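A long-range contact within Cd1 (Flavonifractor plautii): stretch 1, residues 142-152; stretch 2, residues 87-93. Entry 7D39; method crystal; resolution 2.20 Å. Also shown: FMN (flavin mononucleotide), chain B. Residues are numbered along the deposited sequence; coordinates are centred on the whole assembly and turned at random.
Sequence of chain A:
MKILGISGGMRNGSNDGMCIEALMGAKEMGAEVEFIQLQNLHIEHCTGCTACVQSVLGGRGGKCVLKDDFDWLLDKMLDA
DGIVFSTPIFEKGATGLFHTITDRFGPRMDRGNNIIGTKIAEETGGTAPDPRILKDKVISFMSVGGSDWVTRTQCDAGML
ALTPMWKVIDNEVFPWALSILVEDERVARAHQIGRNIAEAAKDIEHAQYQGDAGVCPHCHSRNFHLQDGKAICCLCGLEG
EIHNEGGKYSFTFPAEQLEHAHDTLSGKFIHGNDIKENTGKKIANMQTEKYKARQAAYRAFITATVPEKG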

HETATM    1  N   MSE A 142      -7.538   6.252   5.479  1.00 20.71           N
HETATM    2  CA  MSE A 142      -8.232   6.307   6.750  1.00 20.80           C
HETATM    3  C   MSE A 142      -8.636   4.882   7.063  1.00 20.74           C
HETATM    4  O   MSE A 142      -9.187   4.211   6.206  1.00 22.14           O
HETATM    5  CB  MSE A 142      -9.446   7.225   6.675  1.00 21.11           C
HETATM    6  CG  MSE A 142      -9.126   8.645   6.241  1.00 23.60           C
HETATM    7 SE   MSE A 142     -10.726   9.808   6.282  1.00 31.62          SE
HETATM    8  CE  MSE A 142     -11.555   9.202   4.622  1.00 21.83           C
ATOM      9  N   SER A 143      -8.323   4.406   8.262  1.00 21.44           N
ATOM     10  CA  SER A 143      -8.746   3.092   8.719  1.00 19.62           C
ATOM     11  C   SER A 143      -9.761   3.294   9.828  1.00 19.82           C
ATOM     12  O   SER A 143      -9.487   4.013  10.792  1.00 23.05           O
ATOM     13  CB  SER A 143      -7.563   2.266   9.230  1.00 19.56           C
ATOM     14  OG  SER A 143      -6.579   2.109   8.230  1.00 21.30           O
ATOM     15  N   VAL A 144     -10.934   2.684   9.677  1.00 19.46           N
ATOM     16  CA  VAL A 144     -12.065   2.891  10.578  1.00 19.67           C
ATOM     17  C   VAL A 144     -12.445   1.555  11.191  1.00 20.03           C
ATOM     18  O   VAL A 144     -12.821   0.623  10.473  1.00 18.83           O
ATOM     19  CB  VAL A 144     -13.270   3.510   9.853  1.00 19.74           C
ATOM     20  CG1 VAL A 144     -14.368   3.838  10.853  1.00 20.10           C
ATOM     21  CG2 VAL A 144     -12.841   4.756   9.060  1.00 20.12           C
ATOM     22  N   GLY A 145     -12.376   1.465  12.522  1.00 19.62           N
ATOM     23  CA  GLY A 145     -12.644   0.231  13.226  1.00 19.39           C
ATOM     24  C   GLY A 145     -13.776   0.382  14.227  1.00 21.28           C
ATOM     25  O   GLY A 145     -14.178   1.489  14.588  1.00 26.42           O
ATOM     26  N   GLY A 146     -14.281  -0.760  14.684  1.00 21.91           N
ATOM     27  CA  GLY A 146     -15.270  -0.755  15.746  1.00 20.91           C
ATOM     28  C   GLY A 146     -14.700  -0.634  17.147  1.00 20.66           C
ATOM     29  O   GLY A 146     -15.387  -0.167  18.057  1.00 28.67           O
ATOM     30  N   SER A 147     -13.444  -1.042  17.342  1.00 23.82           N
ATOM     31  CA  SER A 147     -12.857  -1.101  18.685  1.00 22.03           C
ATOM     32  C   SER A 147     -11.484  -0.444  18.732  1.00 21.34           C
ATOM     33  O   SER A 147     -11.199   0.446  17.933  1.00 23.41           O
ATOM     34  CB  SER A 147     -12.737  -2.550  19.159  1.00 23.98           C
ATOM     35  OG  SER A 147     -11.702  -3.223  18.457  1.00 32.30           O
ATOM     36  N   ASP A 148     -10.629  -0.862  19.668  1.00 21.75           N
ATOM     37  CA  ASP A 148      -9.240  -0.423  19.687  1.00 22.11           C
ATOM     38  C   ASP A 148      -8.279  -1.499  19.175  1.00 27.37           C
ATOM     39  O   ASP A 148      -7.067  -1.387  19.363  1.00 30.34           O
ATOM     40  CB  ASP A 148      -8.841   0.032  21.097  1.00 34.52           C
ATOM     41  CG  ASP A 148      -8.882  -1.092  22.119  1.00 37.51           C
ATOM     42  OD1 ASP A 148      -9.345  -2.197  21.786  1.00 41.31           O
ATOM     43  OD2 ASP A 148      -8.460  -0.861  23.274  1.00 48.52           O
ATOM     44  N   TRP A 149      -8.797  -2.534  18.529  1.00 22.69           N
ATOM     45  CA  TRP A 149      -7.962  -3.547  17.884  1.00 21.24           C
ATOM     46  C   TRP A 149      -7.557  -3.003  16.521  1.00 20.32           C
ATOM     47  O   TRP A 149      -8.169  -3.308  15.495  1.00 23.09           O
ATOM     48  CB  TRP A 149      -8.722  -4.864  17.736  1.00 20.10           C
ATOM     49  CG  TRP A 149      -9.051  -5.604  18.994  1.00 27.89           C
ATOM     50  CD1 TRP A 149      -9.220  -5.083  20.258  1.00 24.38           C
ATOM     51  CD2 TRP A 149      -9.238  -7.016  19.119  1.00 23.46           C
ATOM     52  NE1 TRP A 149      -9.505  -6.087  21.146  1.00 22.18           N
ATOM     53  CE2 TRP A 149      -9.510  -7.283  20.473  1.00 24.29           C
ATOM     54  CE3 TRP A 149      -9.176  -8.084  18.219  1.00 21.75           C
ATOM     55  CZ2 TRP A 149      -9.751  -8.578  20.941  1.00 25.95           C
ATOM     56  CZ3 TRP A 149      -9.415  -9.365  18.690  1.00 26.80           C
ATOM     57  CH2 TRP A 149      -9.695  -9.597  20.034  1.00 27.87           C
ATOM     58  N   VAL A 150      -6.505  -2.185  16.513  1.00 20.61           N
ATOM     59  CA  VAL A 150      -6.204  -1.358  15.346  1.00 20.43           C
ATOM     60  C   VAL A 150      -4.702  -1.212  15.069  1.00 25.16           C
ATOM     61  O   VAL A 150      -4.273  -0.254  14.420  1.00 20.89           O
ATOM     62  CB  VAL A 150      -6.853   0.025  15.526  1.00 26.53           C
ATOM     63  CG1 VAL A 150      -8.364  -0.118  15.808  1.00 20.59           C
ATOM     64  CG2 VAL A 150      -6.179   0.756  16.663  1.00 21.70           C
ATOM     65  N   THR A 151      -3.895  -2.162  15.521  1.00 20.84           N
ATOM     66  CA  THR A 151      -2.450  -1.955  15.583  1.00 22.62           C
ATOM     67  C   THR A 151      -1.704  -2.312  14.300  1.00 24.17           C
ATOM     68  O   THR A 151      -0.480  -2.146  14.254  1.00 24.75           O
ATOM     69  CB  THR A 151      -1.848  -2.758  16.735  1.00 23.82           C
ATOM     70  OG1 THR A 151      -2.300  -4.120  16.651  1.00 26.60           O
ATOM     71  CG2 THR A 151      -2.273  -2.181  18.051  1.00 30.12           C
ATOM     72  N   ARG A 152      -2.381  -2.798  13.262  1.00 22.02           N
ATOM     73  CA  ARG A 152      -1.694  -3.200  12.046  1.00 19.89           C
ATOM     74  C   ARG A 152      -2.202  -2.507  10.791  1.00 27.49           C
ATOM     75  O   ARG A 152      -1.606  -2.687   9.718  1.00 20.87           O
ATOM     76  CB  ARG A 152      -1.798  -4.716  11.872  1.00 20.66           C
ATOM     77  CG  ARG A 152      -1.364  -5.498  13.096  1.00 22.71           C
ATOM     78  CD  ARG A 152      -1.366  -6.993  12.836  1.00 23.47           C
ATOM     79  NE  ARG A 152      -0.197  -7.396  12.066  1.00 19.48           N
ATOM     80  CZ  ARG A 152      -0.134  -8.472  11.284  1.00 19.75           C
ATOM     81  NH1 ARG A 152      -1.184  -9.266  11.151  1.00 20.80           N
ATOM     82  NH2 ARG A 152       0.996  -8.750  10.636  1.00 21.19           N
TER
HETATM   83  N1  FMN B 401     -12.936  -3.367  14.288  1.00 21.79           N
HETATM   84  C2  FMN B 401     -11.843  -3.079  14.979  1.00 23.32           C
HETATM   85  O2  FMN B 401     -11.907  -1.948  15.470  1.00 27.42           O
HETATM   86  N3  FMN B 401     -10.815  -3.960  15.115  1.00 25.99           N
HETATM   87  C4  FMN B 401     -10.899  -5.159  14.495  1.00 22.46           C
HETATM   88  O4  FMN B 401     -10.064  -6.045  14.526  1.00 26.49           O
HETATM   89  C4A FMN B 401     -12.110  -5.491  13.730  1.00 20.73           C
HETATM   90  N5  FMN B 401     -12.271  -6.636  13.112  1.00 22.19           N
HETATM   91  C5A FMN B 401     -13.341  -6.943  12.380  1.00 19.89           C
HETATM   92  C6  FMN B 401     -13.480  -8.156  11.730  1.00 17.83           C
HETATM   93  C7  FMN B 401     -14.608  -8.453  10.976  1.00 22.19           C
HETATM   94  C7M FMN B 401     -14.750  -9.785  10.286  1.00 17.62           C
HETATM   95  C8  FMN B 401     -15.702  -7.455  10.890  1.00 22.87           C
HETATM   96  C8M FMN B 401     -16.940  -7.771  10.098  1.00 18.60           C
HETATM   97  C9  FMN B 401     -15.558  -6.249  11.554  1.00 20.94           C
HETATM   98  C9A FMN B 401     -14.421  -5.957  12.280  1.00 17.75           C
HETATM   99  N10 FMN B 401     -14.297  -4.743  12.966  1.00 18.09           N
HETATM  100  C10 FMN B 401     -13.137  -4.496  13.660  1.00 18.31           C
HETATM  101  C1' FMN B 401     -15.361  -3.755  12.829  1.00 18.32           C
HETATM  102  C2' FMN B 401     -15.247  -3.003  11.496  1.00 21.95           C
HETATM  103  O2' FMN B 401     -14.060  -2.240  11.390  1.00 18.78           O
HETATM  104  C3' FMN B 401     -16.517  -2.137  11.249  1.00 18.42           C
HETATM  105  O3' FMN B 401     -17.663  -2.935  11.142  1.00 22.49           O
HETATM  106  C4' FMN B 401     -16.366  -1.195  10.030  1.00 18.40           C
HETATM  107  O4' FMN B 401     -15.504  -0.103  10.296  1.00 18.68           O
HETATM  108  C5' FMN B 401     -17.730  -0.725   9.552  1.00 18.64           C
HETATM  109  O5' FMN B 401     -17.654   0.141   8.473  1.00 20.21           O
HETATM  110  P   FMN B 401     -18.653   0.439   7.378  1.00 19.94           P
HETATM  111  O1P FMN B 401     -18.050   1.264   6.440  1.00 29.01           O
HETATM  112  O2P FMN B 401     -18.981  -0.796   6.795  1.00 18.53           O
HETATM  113  O3P FMN B 401     -19.667   1.141   8.100  1.00 19.31           O
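Stretch 2, residues 87-93: TPIFEKG

Stretch 2 enters as a β-strand parallel to the strand that opens stretch 1, then runs on as a loop beside the loop of stretch 1. The strands are paired in register, with CA–CA distances of 5.0 Å for Ser 143 and Thr 87 and 4.9 Å for Val 144 and Pro 88. Three backbone hydrogen bonds join the two stretches: Thr 87 N to Met 142 O (2.9 Å), Val 144 N to Thr 87 O (3.0 Å) and Ile 89 N to Val 144 O (3.0 Å). CA–H···O contacts supplement these bonds: Pro 88 CA lies 3.3 Å from Val 144 O, and Ser 143 CA 3.3 Å from Thr 87 O.

Next in sequence, Ile 89 directs its CA-to-CB bond toward stretch 1, and CD1 lies 3.6 Å from Val 150 CG1 and 3.6 Å from Gly 145 N, while CG2 approaches Trp 149 O at 3.5 Å. Lys 92 covers the most surface. It adopts a left-handed backbone conformation (phi/psi 63/46°), and its extended side chain runs past Trp 149 and Thr 151: CG is 3.9 Å from Trp 149 CB, and CD is 3.8 Å from Thr 151 OG1. Its CA also lies 3.3 Å from Trp 149 O, the same oxygen that accepts a hydrogen bond from FMN N3 (2.8 Å). Gly 93 closes the contact, its CA 3.9 Å from Arg 152 C.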

ATOM      1  N   THR A  87     -10.767   2.373   4.597  1.00 20.45           N
ATOM      2  CA  THR A  87     -10.923   0.935   4.740  1.00 22.05           C
ATOM      3  C   THR A  87     -11.408   0.583   6.134  1.00 18.17           C
ATOM      4  O   THR A  87     -10.956   1.168   7.121  1.00 20.74           O
ATOM      5  CB  THR A  87      -9.603   0.193   4.476  1.00 23.92           C
ATOM      6  OG1 THR A  87      -9.815  -1.221   4.608  1.00 22.73           O
ATOM      7  CG2 THR A  87      -8.553   0.621   5.473  1.00 20.11           C
ATOM      8  N   PRO A  88     -12.352  -0.346   6.243  1.00 20.74           N
ATOM      9  CA  PRO A  88     -12.636  -0.962   7.543  1.00 24.47           C
ATOM     10  C   PRO A  88     -11.384  -1.621   8.100  1.00 23.25           C
ATOM     11  O   PRO A  88     -10.457  -1.963   7.370  1.00 20.17           O
ATOM     12  CB  PRO A  88     -13.702  -2.015   7.225  1.00 20.61           C
ATOM     13  CG  PRO A  88     -14.156  -1.738   5.843  1.00 17.72           C
ATOM     14  CD  PRO A  88     -13.116  -0.951   5.142  1.00 17.68           C
ATOM     15  N   ILE A  89     -11.378  -1.813   9.409  1.00 21.62           N
ATOM     16  CA  ILE A  89     -10.356  -2.595  10.090  1.00 17.91           C
ATOM     17  C   ILE A  89     -10.934  -3.984  10.359  1.00 24.80           C
ATOM     18  O   ILE A  89     -12.007  -4.106  10.961  1.00 19.23           O
ATOM     19  CB  ILE A  89      -9.912  -1.917  11.392  1.00 18.42           C
ATOM     20  CG1 ILE A  89      -9.367  -0.527  11.096  1.00 18.79           C
ATOM     21  CG2 ILE A  89      -8.887  -2.792  12.114  1.00 18.49           C
ATOM     22  CD1 ILE A  89      -8.948   0.256  12.311  1.00 19.42           C
ATOM     23  N   PHE A  90     -10.241  -5.027   9.889  1.00 20.65           N
ATOM     24  CA  PHE A  90     -10.577  -6.424  10.154  1.00 17.67           C
ATOM     25  C   PHE A  90      -9.377  -7.057  10.860  1.00 20.40           C
ATOM     26  O   PHE A  90      -8.260  -6.995  10.341  1.00 17.30           O
ATOM     27  CB  PHE A  90     -10.866  -7.211   8.858  1.00 16.84           C
ATOM     28  CG  PHE A  90     -12.182  -6.895   8.170  1.00 18.96           C
ATOM     29  CD1 PHE A  90     -13.097  -5.981   8.688  1.00 18.82           C
ATOM     30  CD2 PHE A  90     -12.501  -7.544   6.974  1.00 17.59           C
ATOM     31  CE1 PHE A  90     -14.302  -5.726   8.020  1.00 17.02           C
ATOM     32  CE2 PHE A  90     -13.687  -7.288   6.301  1.00 18.78           C
ATOM     33  CZ  PHE A  90     -14.599  -6.370   6.828  1.00 16.85           C
ATOM     34  N   GLU A  91      -9.591  -7.647  12.037  1.00 17.53           N
ATOM     35  CA  GLU A  91      -8.515  -8.274  12.820  1.00 17.78           C
ATOM     36  C   GLU A  91      -7.263  -7.391  12.908  1.00 20.23           C
ATOM     37  O   GLU A  91      -6.138  -7.828  12.648  1.00 18.83           O
ATOM     38  CB  GLU A  91      -8.160  -9.653  12.252  1.00 17.54           C
ATOM     39  CG  GLU A  91      -9.370 -10.585  12.209  1.00 17.38           C
ATOM     40  CD  GLU A  91     -10.051 -10.568  10.865  1.00 27.10           C
ATOM     41  OE1 GLU A  91      -9.332 -10.559   9.848  1.00 27.63           O
ATOM     42  OE2 GLU A  91     -11.299 -10.557  10.805  1.00 25.99           O
ATOM     43  N   LYS A  92      -7.471  -6.118  13.254  1.00 20.21           N
ATOM     44  CA  LYS A  92      -6.379  -5.184  13.529  1.00 19.07           C
ATOM     45  C   LYS A  92      -5.542  -4.974  12.274  1.00 22.89           C
ATOM     46  O   LYS A  92      -4.304  -5.026  12.327  1.00 19.02           O
ATOM     47  CB  LYS A  92      -5.270  -5.875  14.310  1.00 19.14           C
ATOM     48  CG  LYS A  92      -5.651  -6.165  15.740  1.00 19.56           C
ATOM     49  CD  LYS A  92      -4.644  -7.091  16.369  1.00 24.79           C
ATOM     50  CE  LYS A  92      -5.127  -7.536  17.729  1.00 29.66           C
ATOM     51  NZ  LYS A  92      -4.290  -8.614  18.308  1.00 34.28           N
ATOM     52  N   GLY A  93      -6.192  -4.753  11.140  1.00 19.54           N
ATOM     53  CA  GLY A  93      -5.432  -4.559   9.929  1.00 18.03           C
ATOM     54  C   GLY A  93      -6.502  -4.164   8.936  1.00 17.71           C
ATOM     55  O   GLY A  93      -7.667  -4.003   9.304  1.00 19.96           O
TER
HETATM   56  O   HOH W   1      -4.216  -8.529  10.553  1.00 38.85           O